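PDB 4Q5W: protein tudor from Drosophila melanogaster, which is required for germ cell formation and abdominal segmentation, and may act in the piRNA pathway by recognising symmetrically dimethylated arginines of Aubergine. Local coordinates for residues F63-R67 with V79-Y84. Numbering follows the deposited sequence.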
ATOM      1  N   PHE A  63      -7.780   6.742 -12.420  1.00 17.97           N
ATOM      2  CA  PHE A  63      -6.772   5.960 -13.138  1.00 18.44           C
ATOM      3  C   PHE A  63      -5.434   5.863 -12.405  1.00 15.71           C
ATOM      4  O   PHE A  63      -4.994   6.823 -11.776  1.00 18.72           O
ATOM      5  CB  PHE A  63      -6.591   6.511 -14.557  1.00 15.15           C
ATOM      6  CG  PHE A  63      -7.813   6.346 -15.433  1.00 17.13           C
ATOM      7  CD1 PHE A  63      -8.793   7.327 -15.477  1.00 19.80           C
ATOM      8  CD2 PHE A  63      -7.983   5.211 -16.208  1.00 14.89           C
ATOM      9  CE1 PHE A  63      -9.918   7.180 -16.272  1.00 21.90           C
ATOM     10  CE2 PHE A  63      -9.104   5.059 -17.018  1.00 21.35           C
ATOM     11  CZ  PHE A  63     -10.073   6.043 -17.048  1.00 24.44           C
ATOM     12  N   TYR A  64      -4.797   4.697 -12.502  1.00 10.72           N
ATOM     13  CA  TYR A  64      -3.598   4.385 -11.735  1.00 12.11           C
ATOM     14  C   TYR A  64      -2.545   3.652 -12.564  1.00 14.30           C
ATOM     15  O   TYR A  64      -2.875   2.813 -13.412  1.00 16.61           O
ATOM     16  CB  TYR A  64      -3.977   3.472 -10.577  1.00 10.05           C
ATOM     17  CG  TYR A  64      -4.825   4.134  -9.527  1.00 12.41           C
ATOM     18  CD1 TYR A  64      -6.199   4.235  -9.669  1.00 11.82           C
ATOM     19  CD2 TYR A  64      -4.246   4.639  -8.374  1.00 15.93           C
ATOM     20  CE1 TYR A  64      -6.982   4.848  -8.691  1.00 13.17           C
ATOM     21  CE2 TYR A  64      -5.018   5.241  -7.391  1.00 16.08           C
ATOM     22  CZ  TYR A  64      -6.378   5.337  -7.551  1.00 19.92           C
ATOM     23  OH  TYR A  64      -7.136   5.937  -6.567  1.00 23.07           O
ATOM     24  N   ARG A  65      -1.276   3.940 -12.297  1.00 13.99           N
ATOM     25  CA  ARG A  65      -0.213   3.133 -12.858  1.00 11.63           C
ATOM     26  C   ARG A  65      -0.301   1.732 -12.278  1.00 13.60           C
ATOM     27  O   ARG A  65      -0.507   1.564 -11.075  1.00 12.40           O
ATOM     28  CB  ARG A  65       1.154   3.723 -12.541  1.00 11.28           C
ATOM     29  CG  ARG A  65       1.387   5.084 -13.174  1.00 10.43           C
ATOM     30  CD  ARG A  65       2.868   5.347 -13.304  1.00 10.73           C
ATOM     31  NE  ARG A  65       3.513   5.474 -11.999  1.00 15.65           N
ATOM     32  CZ  ARG A  65       4.828   5.536 -11.833  1.00 13.60           C
ATOM     33  NH1 ARG A  65       5.342   5.651 -10.610  1.00 15.68           N
ATOM     34  NH2 ARG A  65       5.625   5.486 -12.894  1.00 13.13           N
ATOM     35  N   SER A  66      -0.126   0.729 -13.130  1.00 11.44           N
ATOM     36  CA  SER A  66      -0.320  -0.651 -12.710  1.00 10.20           C
ATOM     37  C   SER A  66       0.712  -1.605 -13.280  1.00 14.83           C
ATOM     38  O   SER A  66       1.344  -1.319 -14.294  1.00 15.32           O
ATOM     39  CB  SER A  66      -1.712  -1.127 -13.126  1.00 13.86           C
ATOM     40  OG  SER A  66      -1.919  -0.885 -14.512  1.00 24.55           O
ATOM     41  N   ARG A  67       0.852  -2.759 -12.630  1.00 13.29           N
ATOM     42  CA  ARG A  67       1.685  -3.841 -13.133  1.00 13.44           C
ATOM     43  C   ARG A  67       0.876  -5.129 -13.063  1.00 16.33           C
ATOM     44  O   ARG A  67       0.191  -5.390 -12.074  1.00 15.57           O
ATOM     45  CB  ARG A  67       2.985  -3.988 -12.327  1.00 17.13           C
ATOM     46  CG  ARG A  67       3.857  -5.153 -12.775  1.00 17.67           C
ATOM     47  CD  ARG A  67       5.271  -5.090 -12.188  1.00 15.16           C
ATOM     48  NE  ARG A  67       5.262  -4.753 -10.765  1.00 20.79           N
ATOM     49  CZ  ARG A  67       5.096  -5.639  -9.788  1.00 22.13           C
ATOM     50  NH1 ARG A  67       5.111  -5.242  -8.520  1.00 26.14           N
ATOM     51  NH2 ARG A  67       4.923  -6.924 -10.075  1.00 19.15           N
ATOM     52  N   VAL A  79      -3.972  -6.992 -10.973  1.00 14.20           N
ATOM     53  CA  VAL A  79      -2.899  -6.016 -11.091  1.00 12.13           C
ATOM     54  C   VAL A  79      -2.568  -5.411  -9.735  1.00 11.43           C
ATOM     55  O   VAL A  79      -3.383  -5.461  -8.817  1.00 14.32           O
ATOM     56  CB  VAL A  79      -3.293  -4.868 -12.036  1.00 15.46           C
ATOM     57  CG1 VAL A  79      -3.714  -5.416 -13.396  1.00 14.30           C
ATOM     58  CG2 VAL A  79      -4.414  -4.034 -11.424  1.00 14.70           C
ATOM     59  N   ILE A  80      -1.365  -4.857  -9.623  1.00 12.68           N
ATOM     60  CA  ILE A  80      -1.001  -4.021  -8.481  1.00 13.78           C
ATOM     61  C   ILE A  80      -1.014  -2.555  -8.913  1.00 14.87           C
ATOM     62  O   ILE A  80      -0.532  -2.211  -9.997  1.00 14.08           O
ATOM     63  CB  ILE A  80       0.379  -4.409  -7.867  1.00 14.42           C
ATOM     64  CG1 ILE A  80       0.758  -3.440  -6.736  1.00 17.51           C
ATOM     65  CG2 ILE A  80       1.474  -4.432  -8.914  1.00 13.84           C
ATOM     66  CD1 ILE A  80       2.032  -3.847  -5.970  1.00 19.57           C
ATOM     67  N   LEU A  81      -1.596  -1.692  -8.084  1.00 12.53           N
ATOM     68  CA  LEU A  81      -1.507  -0.254  -8.319  1.00 11.92           C
ATOM     69  C   LEU A  81      -0.183   0.187  -7.723  1.00 12.12           C
ATOM     70  O   LEU A  81      -0.082   0.429  -6.507  1.00 14.72           O
ATOM     71  CB  LEU A  81      -2.677   0.487  -7.671  1.00 11.95           C
ATOM     72  CG  LEU A  81      -4.077  -0.084  -7.968  1.00 13.30           C
ATOM     73  CD1 LEU A  81      -5.162   0.802  -7.374  1.00 16.19           C
ATOM     74  CD2 LEU A  81      -4.297  -0.276  -9.469  1.00 12.47           C
ATOM     75  N   ILE A  82       0.831   0.265  -8.579  1.00 11.41           N
ATOM     76  CA  ILE A  82       2.221   0.339  -8.135  1.00 14.01           C
ATOM     77  C   ILE A  82       2.556   1.516  -7.233  1.00 12.21           C
ATOM     78  O   ILE A  82       3.462   1.423  -6.401  1.00 13.79           O
ATOM     79  CB  ILE A  82       3.211   0.309  -9.311  1.00 12.72           C
ATOM     80  CG1 ILE A  82       3.001   1.516 -10.234  1.00 13.05           C
ATOM     81  CG2 ILE A  82       3.079  -1.004 -10.066  1.00 14.32           C
ATOM     82  CD1 ILE A  82       4.157   1.740 -11.194  1.00 11.56           C
ATOM     83  N   ASP A  83       1.834   2.619  -7.385  1.00 12.79           N
ATOM     84  CA  ASP A  83       2.125   3.791  -6.581  1.00 13.31           C
ATOM     85  C   ASP A  83       1.566   3.663  -5.177  1.00 10.46           C
ATOM     86  O   ASP A  83       1.944   4.433  -4.299  1.00 14.27           O
ATOM     87  CB  ASP A  83       1.635   5.068  -7.273  1.00 11.19           C
ATOM     88  CG  ASP A  83       2.450   5.390  -8.517  1.00 13.76           C
ATOM     89  OD1 ASP A  83       3.686   5.182  -8.476  1.00 11.43           O
ATOM     90  OD2 ASP A  83       1.862   5.834  -9.527  1.00 12.29           O
ATOM     91  N   TYR A  84       0.705   2.669  -4.960  1.00  9.30           N
ATOM     92  CA  TYR A  84      -0.014   2.534  -3.685  1.00 13.62           C
ATOM     93  C   TYR A  84       0.199   1.191  -3.000  1.00 16.08           C
ATOM     94  O   TYR A  84       0.329   1.120  -1.763  1.00 14.35           O
ATOM     95  CB  TYR A  84      -1.512   2.793  -3.879  1.00 12.46           C
ATOM     96  CG  TYR A  84      -1.804   4.202  -4.330  1.00 14.77           C
ATOM     97  CD1 TYR A  84      -1.692   4.566  -5.671  1.00 11.68           C
ATOM     98  CD2 TYR A  84      -2.150   5.183  -3.417  1.00 15.91           C
ATOM     99  CE1 TYR A  84      -1.945   5.862  -6.079  1.00  9.64           C
ATOM    100  CE2 TYR A  84      -2.400   6.470  -3.821  1.00 12.70           C
ATOM    101  CZ  TYR A  84      -2.296   6.802  -5.161  1.00 14.29           C
ATOM    102  OH  TYR A  84      -2.550   8.095  -5.561  1.00 16.97           O
TER
HETATM  103  O   HOH W   1      -0.840   5.565  -9.962  1.00 11.95           O
HETATM  104  O   HOH W   2      -0.684   3.295  -8.888  1.00 14.34           O
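Residues 63-67 and 79-84 meet in a buried contact between the two central strands of the four-stranded antiparallel sheet (52-56, 63-71, 77-81, 87-90) of the Tudor core in the ninth extended Tudor domain, where paired strands give way to a turn held by side chains and water. Arg67 and Ile80 form a hydrogen-bonded pair: Arg67 N to Ile80 O and Ile80 N to Arg67 O are both 3.0 Å. Strands 63-67 and 79-81 run antiparallel with axes at 140°. Past the strand pairing, Ile82 N still reaches Arg65 O (3.1 Å). A hydrogen bond from Tyr84 N to Leu81 O (2.8 Å) closes a type I β-turn with Ile82 and Asp83 at its corners, and two waters fill the widening gap. One joins Arg65 N to Asp83 OD2, the other Arg65 O to Asp83 N. Beyond the waters, Arg65 and Asp83 form a bidentate salt bridge, Arg65 NE to Asp83 OD2 at 3.0 Å and NH1 to OD1 at 2.7 Å, while Ile82 CD1 covers one guanidinium face. The backbone carbonyls of Ile103 and Lys104 also bind this guanidinium. Tyr64 lies with Leu81 CD1 over its ring face, 4.1 Å from the centroid, and directs its edge toward the face of Tyr84 in an offset edge-to-face pair (centroids 5.3 Å apart, planes at 75°); its hydroxyl bonds Asp60. Tyr64, Leu81 and Tyr84 probably occupy the positions that form the dimethylarginine-binding aromatic cage in related extended Tudor domains.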